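Local structure of Ulp1-like SUMO protease (Chaetomium thermophilum, 6DG4) at residues S94-R99 with G109-R114; I128-C133 with A141-G146. The protein probably cleaves SUMO from its conjugates or precursors, through this catalytic domain of a cysteine protease of the peptidase C48 family. One frame throughout, in Å; residues are numbered along the deposited sequence.

Contact 1: S94-R99 with G109-R114; sequences SFFWPR and GRLLRR. With SO4 (sulfate ion), chain B.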
# COMPACT_ATOMS: atom_id res chain seq x y z
N SER A 94 9.60 -3.93 1.43
CA SER A 94 10.47 -3.31 0.43
C SER A 94 11.51 -4.27 -0.10
O SER A 94 12.19 -3.95 -1.08
CB SER A 94 11.15 -2.08 1.04
OG SER A 94 12.18 -2.43 1.95
N PHE A 95 11.66 -5.45 0.51
CA PHE A 95 12.62 -6.42 0.03
C PHE A 95 12.07 -7.27 -1.10
O PHE A 95 12.85 -7.93 -1.79
CB PHE A 95 13.07 -7.32 1.19
CG PHE A 95 13.87 -6.58 2.23
CD1 PHE A 95 15.24 -6.45 2.09
CD2 PHE A 95 13.26 -5.99 3.32
CE1 PHE A 95 15.98 -5.77 3.03
CE2 PHE A 95 14.00 -5.31 4.26
CZ PHE A 95 15.36 -5.19 4.11
N PHE A 96 10.76 -7.26 -1.33
CA PHE A 96 10.20 -8.21 -2.29
C PHE A 96 10.58 -7.85 -3.72
O PHE A 96 11.11 -8.69 -4.46
CB PHE A 96 8.69 -8.32 -2.15
CG PHE A 96 8.10 -9.32 -3.09
CD1 PHE A 96 8.24 -10.67 -2.85
CD2 PHE A 96 7.45 -8.92 -4.23
CE1 PHE A 96 7.72 -11.59 -3.72
CE2 PHE A 96 6.93 -9.84 -5.11
CZ PHE A 96 7.06 -11.18 -4.85
N TRP A 97 10.31 -6.62 -4.15
CA TRP A 97 10.60 -6.28 -5.54
C TRP A 97 12.07 -6.47 -5.89
O TRP A 97 12.35 -7.07 -6.94
CB TRP A 97 10.09 -4.87 -5.87
CG TRP A 97 10.18 -4.55 -7.33
CD1 TRP A 97 11.05 -3.70 -7.92
CD2 TRP A 97 9.36 -5.09 -8.37
NE1 TRP A 97 10.84 -3.67 -9.28
CE2 TRP A 97 9.80 -4.52 -9.58
CE3 TRP A 97 8.31 -6.02 -8.41
CZ2 TRP A 97 9.22 -4.83 -10.81
CZ3 TRP A 97 7.73 -6.32 -9.64
CH2 TRP A 97 8.19 -5.72 -10.82
N PRO A 98 13.03 -6.03 -5.08
CA PRO A 98 14.43 -6.32 -5.41
C PRO A 98 14.72 -7.81 -5.50
O PRO A 98 15.50 -8.24 -6.37
CB PRO A 98 15.23 -5.63 -4.30
CG PRO A 98 14.30 -4.68 -3.66
CD PRO A 98 12.90 -5.12 -3.93
N ARG A 99 14.11 -8.62 -4.63
CA ARG A 99 14.30 -10.06 -4.70
C ARG A 99 13.74 -10.62 -6.00
O ARG A 99 14.35 -11.49 -6.64
CB ARG A 99 13.63 -10.73 -3.50
CG ARG A 99 13.78 -12.24 -3.45
CD ARG A 99 14.99 -12.61 -2.67
NE ARG A 99 15.22 -14.06 -2.63
CZ ARG A 99 16.27 -14.62 -2.05
NH1 ARG A 99 17.18 -13.87 -1.45
NH2 ARG A 99 16.40 -15.94 -2.05
N GLY A 109 10.50 -17.68 -2.42
CA GLY A 109 9.59 -18.54 -1.67
C GLY A 109 9.39 -18.10 -0.23
O GLY A 109 8.27 -18.10 0.27
N ARG A 110 10.48 -17.74 0.45
CA ARG A 110 10.36 -17.32 1.84
C ARG A 110 9.50 -16.07 1.96
O ARG A 110 8.64 -15.99 2.85
CB ARG A 110 11.75 -17.09 2.44
CG ARG A 110 11.75 -16.63 3.89
CD ARG A 110 13.17 -16.47 4.43
N LEU A 111 9.69 -15.10 1.07
CA LEU A 111 8.91 -13.87 1.14
C LEU A 111 7.44 -14.14 0.80
O LEU A 111 6.55 -13.58 1.45
CB LEU A 111 9.50 -12.79 0.23
CG LEU A 111 10.87 -12.24 0.63
CD1 LEU A 111 11.28 -11.15 -0.34
CD2 LEU A 111 10.87 -11.70 2.06
N LEU A 112 7.17 -15.00 -0.18
CA LEU A 112 5.79 -15.37 -0.49
C LEU A 112 5.13 -16.03 0.71
O LEU A 112 4.00 -15.69 1.07
CB LEU A 112 5.76 -16.30 -1.71
CG LEU A 112 6.12 -15.61 -3.02
CD1 LEU A 112 6.42 -16.63 -4.10
CD2 LEU A 112 5.00 -14.69 -3.45
N ARG A 113 5.82 -16.97 1.35
CA ARG A 113 5.25 -17.66 2.50
C ARG A 113 5.00 -16.69 3.66
O ARG A 113 3.98 -16.79 4.35
CB ARG A 113 6.15 -18.82 2.92
CG ARG A 113 6.12 -19.97 1.94
CD ARG A 113 6.86 -21.20 2.44
NE ARG A 113 8.30 -20.99 2.63
CZ ARG A 113 9.22 -21.13 1.67
NH1 ARG A 113 8.86 -21.47 0.44
NH2 ARG A 113 10.50 -20.93 1.94
N ARG A 114 5.91 -15.73 3.87
CA ARG A 114 5.73 -14.78 4.96
C ARG A 114 4.53 -13.87 4.72
O ARG A 114 3.90 -13.40 5.67
CB ARG A 114 7.00 -13.96 5.16
CG ARG A 114 7.96 -14.56 6.19
CD ARG A 114 9.36 -13.98 6.09
NE ARG A 114 10.20 -14.33 7.23
CZ ARG A 114 10.65 -15.56 7.49
NH1 ARG A 114 10.33 -16.57 6.70
NH2 ARG A 114 11.41 -15.77 8.56
S SO4 B . 10.74 -20.52 5.81
O1 SO4 B . 9.50 -20.05 5.20
O2 SO4 B . 11.22 -19.54 6.77
O3 SO4 B . 11.75 -20.71 4.76
O4 SO4 B . 10.50 -21.79 6.48
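Phe95 meets Leu111 through its backbone more than its ring: the carbonyl O lies 3.9 Å from Leu111 CD1, while the phenyl group leads away from helix 109-114. Phe96 makes the broader contact. Its CA is 3.7 Å from the same methyl, and its CG is anti to the backbone N (chi1 -178°), which starts the ring on a course past Leu111 in the opposite direction to the leucine side chain. Leu111 CB comes to the ring edge, near its plane, 3.9 Å from Phe96 CD1; one atom along the ring, Leu112 CD2 stands 4.1 Å from Phe96 CE1, obliquely to the ring. One turn on, Arg99 adds aliphatic carbon, with CB 4.0 Å from Leu111 CD1, and its NE is hydrogen-bonded to Gly107 O. The join is thus apolar, with CD1 of Leu111 set among Phe95, Phe96 and Arg99. Beyond it, a sulfate ion, probably from the crystallisation liquor, is bound by Arg113 NE (3.0 Å to O1) and NH2, and by Arg114 NH1. The inner end of the contact continues into the core: Phe96 packs on Phe92 and on Leu172 of helix 163-177, with strand 127-134 next to it.

Contact 2: I128-C133 with A141-G146; sequences ILIPIC and AVIRPG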
# COMPACT_ATOMS: atom_id res chain seq x y z
N ILE A 128 -3.43 -8.23 -3.40
CA ILE A 128 -2.01 -8.34 -3.06
C ILE A 128 -1.36 -7.00 -3.39
O ILE A 128 -1.38 -6.57 -4.55
CB ILE A 128 -1.33 -9.49 -3.84
CG1 ILE A 128 -2.01 -10.82 -3.52
CG2 ILE A 128 0.16 -9.53 -3.51
CD1 ILE A 128 -1.50 -11.98 -4.37
N LEU A 129 -0.79 -6.36 -2.38
CA LEU A 129 -0.18 -5.04 -2.51
C LEU A 129 1.34 -5.19 -2.53
O LEU A 129 1.93 -5.68 -1.57
CB LEU A 129 -0.60 -4.16 -1.34
CG LEU A 129 -2.11 -3.92 -1.17
CD1 LEU A 129 -2.38 -3.23 0.17
CD2 LEU A 129 -2.68 -3.10 -2.32
N ILE A 130 1.96 -4.76 -3.62
CA ILE A 130 3.40 -4.88 -3.81
C ILE A 130 3.98 -3.48 -4.04
O ILE A 130 3.85 -2.91 -5.12
CB ILE A 130 3.74 -5.81 -5.00
CG1 ILE A 130 3.20 -7.22 -4.74
CG2 ILE A 130 5.24 -5.84 -5.24
CD1 ILE A 130 3.21 -8.11 -5.97
N PRO A 131 4.60 -2.89 -3.02
CA PRO A 131 5.24 -1.58 -3.21
C PRO A 131 6.53 -1.75 -4.00
O PRO A 131 7.35 -2.62 -3.70
CB PRO A 131 5.52 -1.10 -1.78
CG PRO A 131 4.95 -2.11 -0.86
CD PRO A 131 4.75 -3.38 -1.64
N ILE A 132 6.72 -0.89 -5.00
CA ILE A 132 7.84 -0.98 -5.92
C ILE A 132 8.60 0.34 -5.87
O ILE A 132 8.01 1.41 -6.06
CB ILE A 132 7.36 -1.24 -7.36
CG1 ILE A 132 6.73 -2.63 -7.46
CG2 ILE A 132 8.52 -1.08 -8.35
CD1 ILE A 132 6.13 -2.95 -8.82
N CYS A 133 9.91 0.26 -5.64
CA CYS A 133 10.76 1.44 -5.67
C CYS A 133 11.86 1.22 -6.70
O CYS A 133 12.71 0.35 -6.52
CB CYS A 133 11.35 1.73 -4.30
SG CYS A 133 12.13 3.36 -4.22
N ALA A 141 2.19 -2.07 -7.33
CA ALA A 141 1.62 -3.19 -8.07
C ALA A 141 0.51 -3.79 -7.24
O ALA A 141 0.61 -3.89 -6.01
CB ALA A 141 2.69 -4.23 -8.40
N VAL A 142 -0.57 -4.19 -7.91
CA VAL A 142 -1.73 -4.77 -7.25
C VAL A 142 -2.14 -6.00 -8.05
O VAL A 142 -2.45 -5.89 -9.24
CB VAL A 142 -2.90 -3.78 -7.16
CG1 VAL A 142 -4.08 -4.40 -6.40
CG2 VAL A 142 -2.46 -2.49 -6.48
N ILE A 143 -2.13 -7.15 -7.41
CA ILE A 143 -2.68 -8.36 -7.99
C ILE A 143 -4.03 -8.60 -7.33
O ILE A 143 -4.15 -8.50 -6.10
CB ILE A 143 -1.74 -9.55 -7.81
CG1 ILE A 143 -0.38 -9.26 -8.46
CG2 ILE A 143 -2.35 -10.81 -8.41
CD1 ILE A 143 0.70 -10.30 -8.14
N ARG A 144 -5.05 -8.89 -8.13
CA ARG A 144 -6.40 -9.14 -7.63
C ARG A 144 -6.77 -10.55 -8.07
O ARG A 144 -7.34 -10.75 -9.16
CB ARG A 144 -7.37 -8.09 -8.16
CG ARG A 144 -6.97 -6.67 -7.77
CD ARG A 144 -7.88 -5.64 -8.40
NE ARG A 144 -9.03 -5.34 -7.56
CZ ARG A 144 -10.13 -4.72 -7.97
NH1 ARG A 144 -10.27 -4.39 -9.25
NH2 ARG A 144 -11.08 -4.44 -7.09
N PRO A 145 -6.44 -11.57 -7.26
CA PRO A 145 -6.60 -12.95 -7.75
C PRO A 145 -8.02 -13.35 -8.08
O PRO A 145 -8.23 -14.10 -9.04
CB PRO A 145 -6.01 -13.78 -6.60
CG PRO A 145 -4.98 -12.86 -5.99
CD PRO A 145 -5.68 -11.52 -6.01
N GLY A 146 -9.01 -12.90 -7.31
CA GLY A 146 -10.39 -13.24 -7.63
C GLY A 146 -10.83 -12.68 -8.96
O GLY A 146 -11.72 -13.25 -9.61
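Ile128 and Ile143 face each other as an antiparallel hydrogen-bonded pair, with Ile128 N 2.8 Å from Ile143 O and a return bond from Ile143 N to Ile128 O. Ile130 and Ala141 form a second such pair, Ile130 N to Ala141 O at 2.9 Å and back from Ala141 N to Ile130 O. Between them Leu129 and Val142 are a non-hydrogen-bonded pair, and Val142 CA approaches Ile128 O at 3.3 Å in a CA-H...O contact.

On the isoleucine face, the CB atoms of Ile128 and Ile143 are 4.0 Å apart. Ile130 and Ile143 touch through their CD1 methyls (4.0 Å). Ile132 CD1 reaches diagonally to Ala141 CB, 3.7 Å away. At the other end Ile128 has CG1 anti to the carbonyl carbon (chi1 -59°), and an extended chi2 (173°) carries CD1 to Pro145 CG at 3.9 Å, the two side chains crossing at about a right angle. On the reverse face, Leu129 CD2 lies 4.2 Å from Val142 CG2.

Helix 163-177 lies against the isoleucine face, Val165 touching Ile132, Leu169 touching Ile130 and Ala141, and Val173 touching Ile143. Helix 62-80 packs on the other side, where Ile69 meets Leu129. Backbone bonds from Leu129 to Thr90 and Phe92, and from Val142 to Ser151, continue the sheet beyond both strands.

Every residue that touches across this hairpin is buried. The four N-H...O bonds pair the amides and carbonyls that the two strands turn toward each other, satisfying backbone polarity in the core, while both faces of the ladder present hydrocarbon to their neighbours: helix 163-177 on one, helix 62-80 and Leu153 of strand 149-153 on the other.

In the fold
From the N terminus, the chain of this C-terminal Ulp1 family catalytic domain passes helix 62-80 and edge strand 89-91 before contact 1 closes the short connection between helices 96-103 and 109-114. It then enters strand 127-134, and contact 2 closes the hairpin with strand 137-144 in the interior of the mixed sheet. The two contacts are therefore in series, neither nested nor crossed. Their centres are about 13 Å apart, yet they touch: Phe96 CD2 packs 3.9 Å from Ile130 CG2, and Trp97 NE1 lies 3.6 Å from Ile132 CG2. The peripheral helix pair is thereby joined to the central sheet, with helix 163-177 touching both.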